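Local structure of DUF3863 domain-containing protein (3LM3) at residues Ala115-Arg120 with Pro405-Trp409; Glu35-Asp39 with Glu126-Ala130. The protein is of unknown function but is probably a glycoside hydrolase or deacetylase acting on carbohydrates. All blocks are in the same frame, centred on the assembly; numbering follows the deposited sequence.

Contact 1: residues Ala115-Arg120 with Pro405-Trp409; sequences AMYLPR and PAKDW
Helix 114-117 and the loop 405-409 form a junction between the DUF3863 and DUF3864 parts of the chain, and Met-116 (selenomethionine) and Ala-406 tie them together through the backbone. Ala-406 N donates to Met-116 O at 2.9 Å, a fairly straight bond (159° at the hydrogen) lying in the carbonyl plane. The carbonyl of Ala-406 turns back to the helix, where Met-116 CA makes a CA-H...O contact with Ala-406 O at 3.4 Å. The extended Met-116 side chain crosses Lys-407 at about a right angle, its SE 4.0 Å from Lys-407 CG. Ala-406 O also accepts from Trp-409 NE1, 2.7 Å away. This donor stands above the carbonyl plane, while the oxygen lies in the indole plane. Trp-409 can make this bond because its CG sits beside the backbone N and anti to the carbonyl carbon (chi1 -69°), folding the indole back along its own loop. Held at that edge, the ring presents one face to Ala-115, whose CB packs near the rim, 4.0 Å from Trp-409 CZ2. On the backbone's other flank, Pro-405 CB lies over a face of the Tyr-117 ring in a CH-pi contact, 3.8 Å from its centroid and 25° off the normal. Lys-407 runs extended past the phenol and gives a weak hydrogen bond from NZ to Tyr-117 OH at 3.2 Å. Arg-120 NH2 approaches the far end of the indole, 3.7 Å from Trp-409 CH2, but its charge is met by salt bridges to Glu-396 and Asp-399. Backbone hydrogen bonds join Ala-115 to Phe-151 and Trp-409 to Gly-183. Helix 120-138 starts after Pro-119, its N-cap; the loop lies between strand 383-389 and helix 434-443.

Contact 2: residues Glu35-Asp39 with Glu126-Ala130; sequences EVSRD and EMSEA
Ser-37 and Glu-126 form the close, buried half of this contact, and Arg-38 with Glu-129 the more open half. Ser-37 OG donates to Glu-126 OE1 at 2.7 Å, meeting the carboxylate on its syn side and only 16° out of plane. The hydroxyl points there because OG is anti to the backbone N (chi1 -171°), while Glu-126 reaches out from the helix with its chain extended. Water 1 also donates to Glu-126 OE1 and to Val-36 O, 2.8 Å from each, carrying the link on to the loop backbone. Arg-122 adds a salt bridge to Glu-126 OE2 and a hydrogen bond to Ser-37 OG, so the buried carboxylate has a positive partner. Loop 35-39 follows strand 21-29 of the parallel sheet, and helix 120-138 comes after strand 105-108 and the short helix 114-117; in the sheet, strand 73-76 lies between strands 21-29 and 105-108, and Met-78 of the helix after it touches Arg-38, Glu-126 and Glu-129. On the partly exposed side, contact is by long side chains. Arg-38 grips Glu-129 end-on, NH1 at 2.9 Å and NH2 at 3.1 Å, both from the single oxygen Glu-129 OE1. That oxygen lies in the guanidinium plane, yet the guanidinium and carboxylate planes are 55° apart. Water 2 accepts from Arg-38 NH1 and donates to Glu-126 OE2, spanning the gap between the two halves. Arg-38 NE forms a salt bridge with Glu-82; an alanine at this position would probably leave both Glu-82 and Glu-129 without their positive mate and water 2 without its donor. The Arg-38 chain, extended from CG to NE, crosses that of Glu-129 at about a right angle.

In the fold
Both contacts lie on the same side of the chain's centre, about 14 Å apart between centres, and both are partly linked to helix 120-138: contact 1 reaches its first residue, Arg-120, and contact 2 uses a turn further on. Contact 2 stays within the DUF3863 part and, though buried, is polar, relying on carboxylates, arginines and ordered waters. Contact 1 joins the DUF3863 and DUF3864 ranges of the chain, is only partly buried, and combines a backbone bond with aromatic and proline packing. It also buries more surface, 408 against 169 Å². The two meet directly where Leu-118 CD1 packs against Val-36 O at 3.5 Å, and Tyr-117 lies against Val-36.

Contact 1: residues Ala115-Arg120 with Pro405-Trp409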
# COMPACT_ATOMS: atom_id res chain seq x y z
N ALA A 115 2.14 -0.51 14.97
CA ALA A 115 1.06 0.01 15.84
C ALA A 115 0.30 -1.12 16.52
O ALA A 115 -0.40 -0.89 17.47
CB ALA A 115 0.13 0.86 15.09
N MSE A 116 0.41 -2.33 16.01
CA MSE A 116 -0.25 -3.50 16.63
C MSE A 116 0.38 -3.90 17.92
O MSE A 116 -0.28 -4.48 18.80
CB MSE A 116 -0.10 -4.75 15.79
CG MSE A 116 -0.89 -4.81 14.57
SE MSE A 116 -0.71 -6.68 13.93
CE MSE A 116 -1.69 -6.33 12.32
N TYR A 117 1.69 -3.63 18.06
CA TYR A 117 2.47 -4.15 19.15
C TYR A 117 3.13 -3.15 20.07
O TYR A 117 3.60 -3.52 21.13
CB TYR A 117 3.57 -5.10 18.60
CG TYR A 117 3.02 -6.39 18.07
CD1 TYR A 117 2.55 -6.51 16.78
CD2 TYR A 117 2.96 -7.51 18.90
CE1 TYR A 117 2.03 -7.71 16.31
CE2 TYR A 117 2.45 -8.71 18.43
CZ TYR A 117 1.99 -8.79 17.14
OH TYR A 117 1.49 -9.99 16.69
N LEU A 118 3.15 -1.87 19.69
CA LEU A 118 3.93 -0.89 20.43
C LEU A 118 3.00 0.26 20.78
O LEU A 118 2.14 0.61 19.96
CB LEU A 118 5.07 -0.36 19.58
CG LEU A 118 6.04 -1.39 18.98
CD1 LEU A 118 6.97 -0.71 17.97
CD2 LEU A 118 6.81 -2.18 20.03
N PRO A 119 3.16 0.84 21.98
CA PRO A 119 2.40 2.03 22.30
C PRO A 119 2.70 3.16 21.32
O PRO A 119 3.81 3.27 20.79
CB PRO A 119 2.87 2.39 23.71
CG PRO A 119 3.76 1.34 24.17
CD PRO A 119 4.06 0.41 23.06
N ARG A 120 1.72 4.02 21.13
CA ARG A 120 1.86 5.16 20.21
C ARG A 120 3.12 5.97 20.48
O ARG A 120 3.85 6.29 19.54
CB ARG A 120 0.59 6.03 20.29
CG ARG A 120 -0.64 5.39 19.70
CD ARG A 120 -1.90 6.08 20.15
NE ARG A 120 -3.05 5.58 19.40
CZ ARG A 120 -3.75 4.49 19.68
NH1 ARG A 120 -3.45 3.70 20.72
NH2 ARG A 120 -4.73 4.13 18.88
N PRO A 405 -0.97 -7.49 22.11
CA PRO A 405 -1.18 -6.80 20.85
C PRO A 405 -2.64 -6.51 20.56
O PRO A 405 -3.57 -7.15 21.10
CB PRO A 405 -0.61 -7.76 19.81
CG PRO A 405 -0.48 -9.05 20.47
CD PRO A 405 -0.49 -8.86 21.92
N ALA A 406 -2.83 -5.51 19.69
CA ALA A 406 -4.14 -5.21 19.11
C ALA A 406 -3.99 -5.43 17.60
O ALA A 406 -3.41 -4.61 16.88
CB ALA A 406 -4.55 -3.78 19.42
N LYS A 407 -4.47 -6.57 17.11
CA LYS A 407 -4.22 -6.96 15.71
C LYS A 407 -5.28 -6.45 14.74
O LYS A 407 -5.00 -6.37 13.56
CB LYS A 407 -4.08 -8.48 15.60
CG LYS A 407 -2.88 -9.02 16.37
CD LYS A 407 -2.60 -10.46 15.99
CE LYS A 407 -1.47 -11.04 16.81
NZ LYS A 407 -0.78 -12.12 16.04
N ASP A 408 -6.44 -6.06 15.24
CA ASP A 408 -7.58 -5.68 14.38
C ASP A 408 -7.86 -4.20 14.47
O ASP A 408 -8.46 -3.70 15.41
CB ASP A 408 -8.83 -6.50 14.74
CG ASP A 408 -10.01 -6.24 13.78
OD1 ASP A 408 -9.86 -5.45 12.81
OD2 ASP A 408 -11.08 -6.85 14.00
N TRP A 409 -7.37 -3.49 13.44
CA TRP A 409 -7.56 -2.05 13.31
C TRP A 409 -8.55 -1.69 12.19
O TRP A 409 -8.62 -0.53 11.78
CB TRP A 409 -6.21 -1.37 13.05
CG TRP A 409 -5.30 -1.40 14.24
CD1 TRP A 409 -4.81 -2.51 14.85
CD2 TRP A 409 -4.78 -0.28 14.96
NE1 TRP A 409 -4.03 -2.15 15.91
CE2 TRP A 409 -4.00 -0.79 16.01
CE3 TRP A 409 -4.92 1.11 14.86
CZ2 TRP A 409 -3.37 0.03 16.94
CZ3 TRP A 409 -4.26 1.92 15.74
CH2 TRP A 409 -3.52 1.38 16.79

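Contact 2: residues Glu35-Asp39 with Glu126-Ala130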
# COMPACT_ATOMS: atom_id res chain seq x y z
N GLU A 35 10.30 -7.33 12.39
CA GLU A 35 10.93 -6.66 13.53
C GLU A 35 10.41 -5.22 13.60
O GLU A 35 10.93 -4.29 12.98
CB GLU A 35 12.45 -6.80 13.54
CG GLU A 35 13.14 -6.36 12.23
CD GLU A 35 14.60 -6.72 12.15
OE1 GLU A 35 15.11 -7.49 13.03
OE2 GLU A 35 15.26 -6.21 11.23
N VAL A 36 9.37 -5.06 14.40
CA VAL A 36 8.74 -3.75 14.58
C VAL A 36 9.53 -2.85 15.52
O VAL A 36 9.35 -1.63 15.51
CB VAL A 36 7.31 -3.91 15.13
CG1 VAL A 36 6.39 -4.65 14.12
CG2 VAL A 36 7.26 -4.60 16.48
N SER A 37 10.43 -3.43 16.30
CA SER A 37 11.36 -2.65 17.12
C SER A 37 12.67 -3.42 17.25
O SER A 37 12.85 -4.44 16.59
CB SER A 37 10.73 -2.31 18.48
OG SER A 37 11.54 -1.40 19.19
N ARG A 38 13.57 -2.94 18.08
CA ARG A 38 14.85 -3.61 18.23
C ARG A 38 14.71 -5.02 18.82
O ARG A 38 15.31 -5.98 18.34
CB ARG A 38 15.78 -2.80 19.12
CG ARG A 38 16.19 -1.49 18.52
CD ARG A 38 17.08 -0.67 19.46
NE ARG A 38 17.53 0.59 18.85
CZ ARG A 38 16.93 1.78 18.99
NH1 ARG A 38 15.82 1.91 19.72
NH2 ARG A 38 17.44 2.86 18.41
N ASP A 39 13.91 -5.11 19.88
CA ASP A 39 13.74 -6.37 20.64
C ASP A 39 12.42 -7.07 20.35
O ASP A 39 12.12 -8.11 20.93
CB ASP A 39 13.88 -6.08 22.15
CG ASP A 39 12.78 -5.13 22.68
OD1 ASP A 39 12.42 -4.16 22.00
OD2 ASP A 39 12.24 -5.38 23.78
N GLU A 126 10.65 6.01 18.28
CA GLU A 126 11.54 5.22 17.46
C GLU A 126 11.57 5.70 16.02
O GLU A 126 12.63 5.69 15.39
CB GLU A 126 11.19 3.72 17.59
CG GLU A 126 11.47 3.25 19.02
CD GLU A 126 11.28 1.76 19.26
OE1 GLU A 126 10.95 1.04 18.30
OE2 GLU A 126 11.48 1.34 20.43
N MSE A 127 10.46 6.20 15.49
CA MSE A 127 10.50 6.86 14.19
C MSE A 127 11.48 8.03 14.23
O MSE A 127 12.28 8.18 13.29
CB MSE A 127 9.11 7.35 13.74
CG MSE A 127 8.16 6.26 13.35
SE MSE A 127 6.54 6.85 12.47
CE MSE A 127 5.91 8.05 13.85
N SER A 128 11.43 8.86 15.26
CA SER A 128 12.38 9.95 15.38
C SER A 128 13.83 9.47 15.43
O SER A 128 14.72 10.07 14.80
CB SER A 128 12.03 10.81 16.58
OG SER A 128 10.82 11.51 16.32
N GLU A 129 14.07 8.39 16.17
CA GLU A 129 15.43 7.83 16.24
C GLU A 129 15.92 7.37 14.87
O GLU A 129 17.08 7.60 14.49
CB GLU A 129 15.46 6.64 17.22
CG GLU A 129 15.37 7.04 18.68
CD GLU A 129 15.22 5.86 19.64
OE1 GLU A 129 15.11 4.69 19.19
OE2 GLU A 129 15.16 6.13 20.86
N ALA A 130 15.07 6.68 14.14
CA ALA A 130 15.43 6.21 12.79
C ALA A 130 15.67 7.35 11.83
O ALA A 130 16.62 7.30 11.04
CB ALA A 130 14.30 5.29 12.24
O HOH W 1 9.75 1.11 15.82
O HOH W 2 13.98 0.10 20.79